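Uncharacterized tRNA/rRNA methyltransferase HI0380 (Haemophilus influenzae, PDB 3ILK) probably binds RNA and methylates it with S-adenosyl-L-methionine as methyl donor, as a member of the TrmH (SpoU) family of SPOUT methyltransferases. Local coordinates at residues A[224-227]-A[228-231]; A[45-48]-A[49-52]. All coordinates share one frame; numbering follows the deposited sequence.

Contact 1: residues A[224-227]-A[228-231]; sequences NILN and GMLS
Met-229 and Ile-225, one turn apart on helix 220-240, meet through the selenium of the selenomethionine, whose SE lies 3.9 Å from Ile-225 CG2. Apolar packing continues to Leu-226, whose CD2 stands 4.1 Å from the same Met-229 SE, so the selenium rests against two branched side chains of the preceding turn. The Ile-225 methyl gets there because CG2 is anti to the backbone N while CG1 turns beside it (chi1 -84°). This apolar stripe faces the second subunit, where Leu-209, Tyr-213 and Tyr-194 of that chain pack on Ile-225, Leu-226 and Met-229 respectively. Leu-226 and Leu-230 also reach Phe-186 of helix 180-197 in their own chain.

The backbone supplies the regular i to i+4 bonds of an alpha-helix. Gly-228 N donates to Asn-224 O and Met-229 N to Ile-225 O, each over 2.9 Å, while Leu-230 N to Leu-226 O, at 3.2 Å, is longer but straighter (167°).

A side-chain bond is added at Asn-227 O, which accepts both from Ser-231 N at 3.1 Å and from Ser-231 OG at 3.0 Å. The two donors approach from opposite faces of the carbonyl plane. Ser-231 OG, beside its own backbone N at a chi1 of -53°, is thereby folded back on the helix, and it also bonds Tyr-189 OH of helix 180-197.

The chemistry thus divides round the helix: an apolar side suited to joining subunits, and a serine hydroxyl that links the backbone to the neighbouring helix.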
ATOM      1  N   ASN A 224      23.034  -7.991  19.690  1.00 20.80           N
ATOM      2  CA  ASN A 224      22.662  -7.968  21.101  1.00 20.86           C
ATOM      3  C   ASN A 224      21.546  -8.938  21.468  1.00 20.78           C
ATOM      4  O   ASN A 224      21.669  -9.715  22.425  1.00 19.13           O
ATOM      5  CB  ASN A 224      22.354  -6.545  21.566  1.00 20.50           C
ATOM      6  CG  ASN A 224      23.621  -5.730  21.719  1.00 23.83           C
ATOM      7  OD1 ASN A 224      24.703  -6.303  21.763  1.00 25.60           O
ATOM      8  ND2 ASN A 224      23.504  -4.413  21.792  1.00 23.06           N
ATOM      9  N   ILE A 225      20.468  -8.912  20.679  1.00 20.72           N
ATOM     10  CA  ILE A 225      19.391  -9.840  20.881  1.00 21.13           C
ATOM     11  C   ILE A 225      19.881 -11.313  20.806  1.00 21.39           C
ATOM     12  O   ILE A 225      19.577 -12.106  21.696  1.00 22.15           O
ATOM     13  CB  ILE A 225      18.228  -9.559  19.870  1.00 20.68           C
ATOM     14  CG1 ILE A 225      17.301  -8.463  20.402  1.00 22.20           C
ATOM     15  CG2 ILE A 225      17.404 -10.804  19.615  1.00 21.46           C
ATOM     16  CD1 ILE A 225      17.780  -7.038  20.222  1.00 23.28           C
ATOM     17  N   LEU A 226      20.606 -11.659  19.747  1.00 21.23           N
ATOM     18  CA  LEU A 226      21.050 -13.038  19.493  1.00 22.65           C
ATOM     19  C   LEU A 226      22.026 -13.598  20.519  1.00 22.74           C
ATOM     20  O   LEU A 226      21.977 -14.802  20.828  1.00 22.39           O
ATOM     21  CB  LEU A 226      21.711 -13.153  18.113  1.00 22.40           C
ATOM     22  CG  LEU A 226      20.861 -12.981  16.855  1.00 23.15           C
ATOM     23  CD1 LEU A 226      21.816 -12.947  15.618  1.00 18.87           C
ATOM     24  CD2 LEU A 226      19.733 -14.026  16.725  1.00 21.09           C
ATOM     25  N   ASN A 227      22.933 -12.735  20.994  1.00 22.65           N
ATOM     26  CA  ASN A 227      23.812 -13.037  22.107  1.00 22.95           C
ATOM     27  C   ASN A 227      22.974 -13.231  23.380  1.00 23.98           C
ATOM     28  O   ASN A 227      23.275 -14.113  24.195  1.00 23.48           O
ATOM     29  CB  ASN A 227      24.884 -11.932  22.307  1.00 22.45           C
ATOM     30  CG  ASN A 227      26.192 -12.222  21.560  1.00 22.76           C
ATOM     31  OD1 ASN A 227      26.482 -13.367  21.227  1.00 21.87           O
ATOM     32  ND2 ASN A 227      26.992 -11.175  21.301  1.00 18.32           N
ATOM     33  N   GLY A 228      21.890 -12.449  23.495  1.00 24.41           N
ATOM     34  CA  GLY A 228      20.975 -12.517  24.633  1.00 24.52           C
ATOM     35  C   GLY A 228      20.176 -13.814  24.684  1.00 24.36           C
ATOM     36  O   GLY A 228      19.880 -14.330  25.773  1.00 22.88           O
HETATM   37  N   MSE A 229      19.809 -14.322  23.511  1.00 24.92           N
HETATM   38  CA  MSE A 229      19.179 -15.651  23.404  1.00 25.78           C
HETATM   39  C   MSE A 229      20.182 -16.771  23.819  1.00 26.12           C
HETATM   40  O   MSE A 229      19.846 -17.642  24.611  1.00 27.51           O
HETATM   41  CB  MSE A 229      18.600 -15.879  22.003  1.00 25.26           C
HETATM   42  CG  MSE A 229      17.522 -14.830  21.628  1.00 24.45           C
HETATM   43 SE   MSE A 229      17.037 -14.667  19.725  0.60 24.68          SE
HETATM   44  CE  MSE A 229      15.523 -15.920  19.712  1.00 27.05           C
ATOM     45  N   LEU A 230      21.402 -16.735  23.305  1.00 25.74           N
ATOM     46  CA  LEU A 230      22.424 -17.728  23.713  1.00 25.48           C
ATOM     47  C   LEU A 230      22.683 -17.796  25.229  1.00 25.29           C
ATOM     48  O   LEU A 230      22.894 -18.889  25.785  1.00 24.40           O
ATOM     49  CB  LEU A 230      23.740 -17.509  22.971  1.00 25.49           C
ATOM     50  CG  LEU A 230      23.681 -17.680  21.458  1.00 24.31           C
ATOM     51  CD1 LEU A 230      24.986 -17.183  20.849  1.00 24.63           C
ATOM     52  CD2 LEU A 230      23.398 -19.115  21.057  1.00 23.55           C
ATOM     53  N   SER A 231      22.663 -16.627  25.878  1.00 24.72           N
ATOM     54  CA  SER A 231      22.779 -16.540  27.328  1.00 24.68           C
ATOM     55  C   SER A 231      21.545 -17.114  27.986  1.00 24.24           C
ATOM     56  O   SER A 231      21.640 -17.801  29.007  1.00 24.65           O
ATOM     57  CB  SER A 231      22.990 -15.100  27.756  1.00 24.26           C
ATOM     58  OG  SER A 231      24.094 -14.584  27.014  1.00 27.61           O
TER

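Contact 2: residues A[45-48]-A[49-52]; sequences DEQS and YALS
Tyr-49 sets its ring edge against the opening turn of the short helix 46-50: CD2 lies 3.3 Å from Asp-45 O, near the ring plane. With CG anti to the carbonyl carbon (chi1 -68°), the ring is directed back along that turn, and Val-59 and Lys-60 of helix 56-61 also pack on it.

The compact part of the contact includes this N-terminal end. Asp-45 and Ser-48 form a capping box: Asp-45 N donates to Ser-48 OG over 3.2 Å, while Asp-45 OD1 takes a weak bond from Gln-47 N at 2.8 Å, bent to 122°. Both side chains have a further partner in Ser-18, with Asp-45 OD1 bonded to its hydroxyl and Ser-48 OG to its carbonyl oxygen. Inside the turn, Ala-50 N donates to Glu-46 O in a short, nearly straight bond of 2.7 Å (173°), and Tyr-49 N adds a weak one to the same oxygen. Further along, Ser-52 is buried against Val-59; its OG donates to a lone pair of Tyr-49 O, 2.7 Å away and in the carbonyl plane, while Ser-52 N bonds the same oxygen.

The outward side is looser. Glu-46 OE2 comes only to 4.0 Å from Tyr-49 CB, its carboxylate almost perpendicular to the ring. Gln-47, bent at chi2, brings OE1 to 3.7 Å from Leu-51 CD1. Glu-46, Gln-47, Ala-50 and Leu-51 are all largely solvent-exposed, though Gln-47 and Leu-51 still touch Ser-18 and Ser-23 of helix 18-31.

Polar side chains therefore hold the start of this short helix and the turn that follows: the capping box gives the N-H groups of Asp-45 and, weakly, Gln-47 an acceptor, and the acidic Asp-45 would probably be favoured by the helix dipole.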
ATOM      1  N   ASP A  45     -21.452  25.925 -10.202  1.00 26.69           N
ATOM      2  CA  ASP A  45     -22.654  26.350  -9.485  1.00 29.11           C
ATOM      3  C   ASP A  45     -22.652  25.639  -8.140  1.00 29.45           C
ATOM      4  O   ASP A  45     -21.617  25.122  -7.737  1.00 29.02           O
ATOM      5  CB  ASP A  45     -23.887  25.960 -10.296  1.00 28.84           C
ATOM      6  CG  ASP A  45     -23.938  24.458 -10.575  1.00 32.87           C
ATOM      7  OD1 ASP A  45     -23.405  23.665  -9.759  1.00 34.05           O
ATOM      8  OD2 ASP A  45     -24.484  24.059 -11.626  1.00 39.21           O
ATOM      9  N   GLU A  46     -23.807  25.579  -7.477  1.00 29.92           N
ATOM     10  CA  GLU A  46     -23.887  24.974  -6.154  1.00 31.14           C
ATOM     11  C   GLU A  46     -23.318  23.542  -6.111  1.00 31.02           C
ATOM     12  O   GLU A  46     -22.617  23.185  -5.166  1.00 30.67           O
ATOM     13  CB  GLU A  46     -25.308  25.038  -5.599  1.00 31.44           C
ATOM     14  CG  GLU A  46     -25.438  24.601  -4.137  1.00 34.94           C
ATOM     15  CD  GLU A  46     -25.059  25.690  -3.117  1.00 38.99           C
ATOM     16  OE1 GLU A  46     -25.977  26.235  -2.441  1.00 37.25           O
ATOM     17  OE2 GLU A  46     -23.842  25.983  -2.975  1.00 39.07           O
ATOM     18  N   GLN A  47     -23.580  22.753  -7.151  1.00 30.68           N
ATOM     19  CA  GLN A  47     -23.041  21.399  -7.261  1.00 29.99           C
ATOM     20  C   GLN A  47     -21.508  21.316  -7.224  1.00 29.86           C
ATOM     21  O   GLN A  47     -20.975  20.331  -6.712  1.00 29.08           O
ATOM     22  CB  GLN A  47     -23.571  20.681  -8.516  1.00 30.12           C
ATOM     23  CG  GLN A  47     -25.068  20.417  -8.509  1.00 32.87           C
ATOM     24  CD  GLN A  47     -25.523  19.863  -7.179  1.00 36.01           C
ATOM     25  OE1 GLN A  47     -25.065  18.794  -6.742  1.00 36.75           O
ATOM     26  NE2 GLN A  47     -26.408  20.601  -6.507  1.00 38.82           N
ATOM     27  N   SER A  48     -20.812  22.328  -7.765  1.00 28.72           N
ATOM     28  CA  SER A  48     -19.355  22.395  -7.688  1.00 28.52           C
ATOM     29  C   SER A  48     -18.908  22.472  -6.230  1.00 28.36           C
ATOM     30  O   SER A  48     -17.853  21.925  -5.847  1.00 28.51           O
ATOM     31  CB  SER A  48     -18.819  23.606  -8.472  1.00 28.55           C
ATOM     32  OG  SER A  48     -19.337  23.617  -9.797  1.00 27.99           O
ATOM     33  N   TYR A  49     -19.721  23.159  -5.433  1.00 27.22           N
ATOM     34  CA  TYR A  49     -19.469  23.320  -4.011  1.00 27.22           C
ATOM     35  C   TYR A  49     -19.942  22.129  -3.192  1.00 25.86           C
ATOM     36  O   TYR A  49     -19.183  21.602  -2.379  1.00 25.73           O
ATOM     37  CB  TYR A  49     -20.104  24.616  -3.505  1.00 27.00           C
ATOM     38  CG  TYR A  49     -19.403  25.813  -4.087  1.00 30.33           C
ATOM     39  CD1 TYR A  49     -18.247  26.300  -3.492  1.00 30.76           C
ATOM     40  CD2 TYR A  49     -19.866  26.429  -5.265  1.00 31.25           C
ATOM     41  CE1 TYR A  49     -17.581  27.401  -4.012  1.00 33.29           C
ATOM     42  CE2 TYR A  49     -19.209  27.532  -5.802  1.00 34.43           C
ATOM     43  CZ  TYR A  49     -18.057  28.005  -5.161  1.00 35.53           C
ATOM     44  OH  TYR A  49     -17.374  29.091  -5.645  1.00 39.73           O
ATOM     45  N   ALA A  50     -21.170  21.690  -3.444  1.00 24.16           N
ATOM     46  CA  ALA A  50     -21.730  20.513  -2.784  1.00 23.34           C
ATOM     47  C   ALA A  50     -20.818  19.283  -2.854  1.00 22.10           C
ATOM     48  O   ALA A  50     -20.551  18.669  -1.837  1.00 22.35           O
ATOM     49  CB  ALA A  50     -23.107  20.170  -3.345  1.00 22.76           C
ATOM     50  N   LEU A  51     -20.375  18.920  -4.050  1.00 21.23           N
ATOM     51  CA  LEU A  51     -19.543  17.729  -4.224  1.00 21.92           C
ATOM     52  C   LEU A  51     -18.092  17.879  -3.696  1.00 22.64           C
ATOM     53  O   LEU A  51     -17.305  16.894  -3.664  1.00 22.04           O
ATOM     54  CB  LEU A  51     -19.592  17.273  -5.703  1.00 21.02           C
ATOM     55  CG  LEU A  51     -20.736  16.315  -6.065  1.00 25.52           C
ATOM     56  CD1 LEU A  51     -22.100  16.895  -5.662  1.00 20.97           C
ATOM     57  CD2 LEU A  51     -20.734  15.961  -7.539  1.00 27.30           C
ATOM     58  N   SER A  52     -17.712  19.101  -3.299  1.00 22.57           N
ATOM     59  CA  SER A  52     -16.353  19.309  -2.787  1.00 22.13           C
ATOM     60  C   SER A  52     -16.255  18.762  -1.351  1.00 22.14           C
ATOM     61  O   SER A  52     -15.158  18.449  -0.840  1.00 21.32           O
ATOM     62  CB  SER A  52     -15.950  20.791  -2.865  1.00 22.19           C
ATOM     63  OG  SER A  52     -16.549  21.498  -1.800  1.00 22.11           O
TER

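In the fold
From the N terminus, the chain reaches contact 2 after strand 35-39: residues 45-52 include a short helix between that strand and helix 56-61, and Ser-18 ties its start to the beginning of helix 18-31. The chain then completes the parallel sheet of the methyltransferase domain and runs through helix 145-169 to a C-terminal group of helices, where contact 1 lies within helix 220-240. Each contact is local, neither closing a long loop, and the two follow in series without nesting or crossing. The centres of contacts 1 and 2 are about 62 Å apart. Contact 1 lies on a helix that packs against helix 180-197 and the second subunit; contact 2 links helices 18-31 and 56-61 within the SpoU-family region.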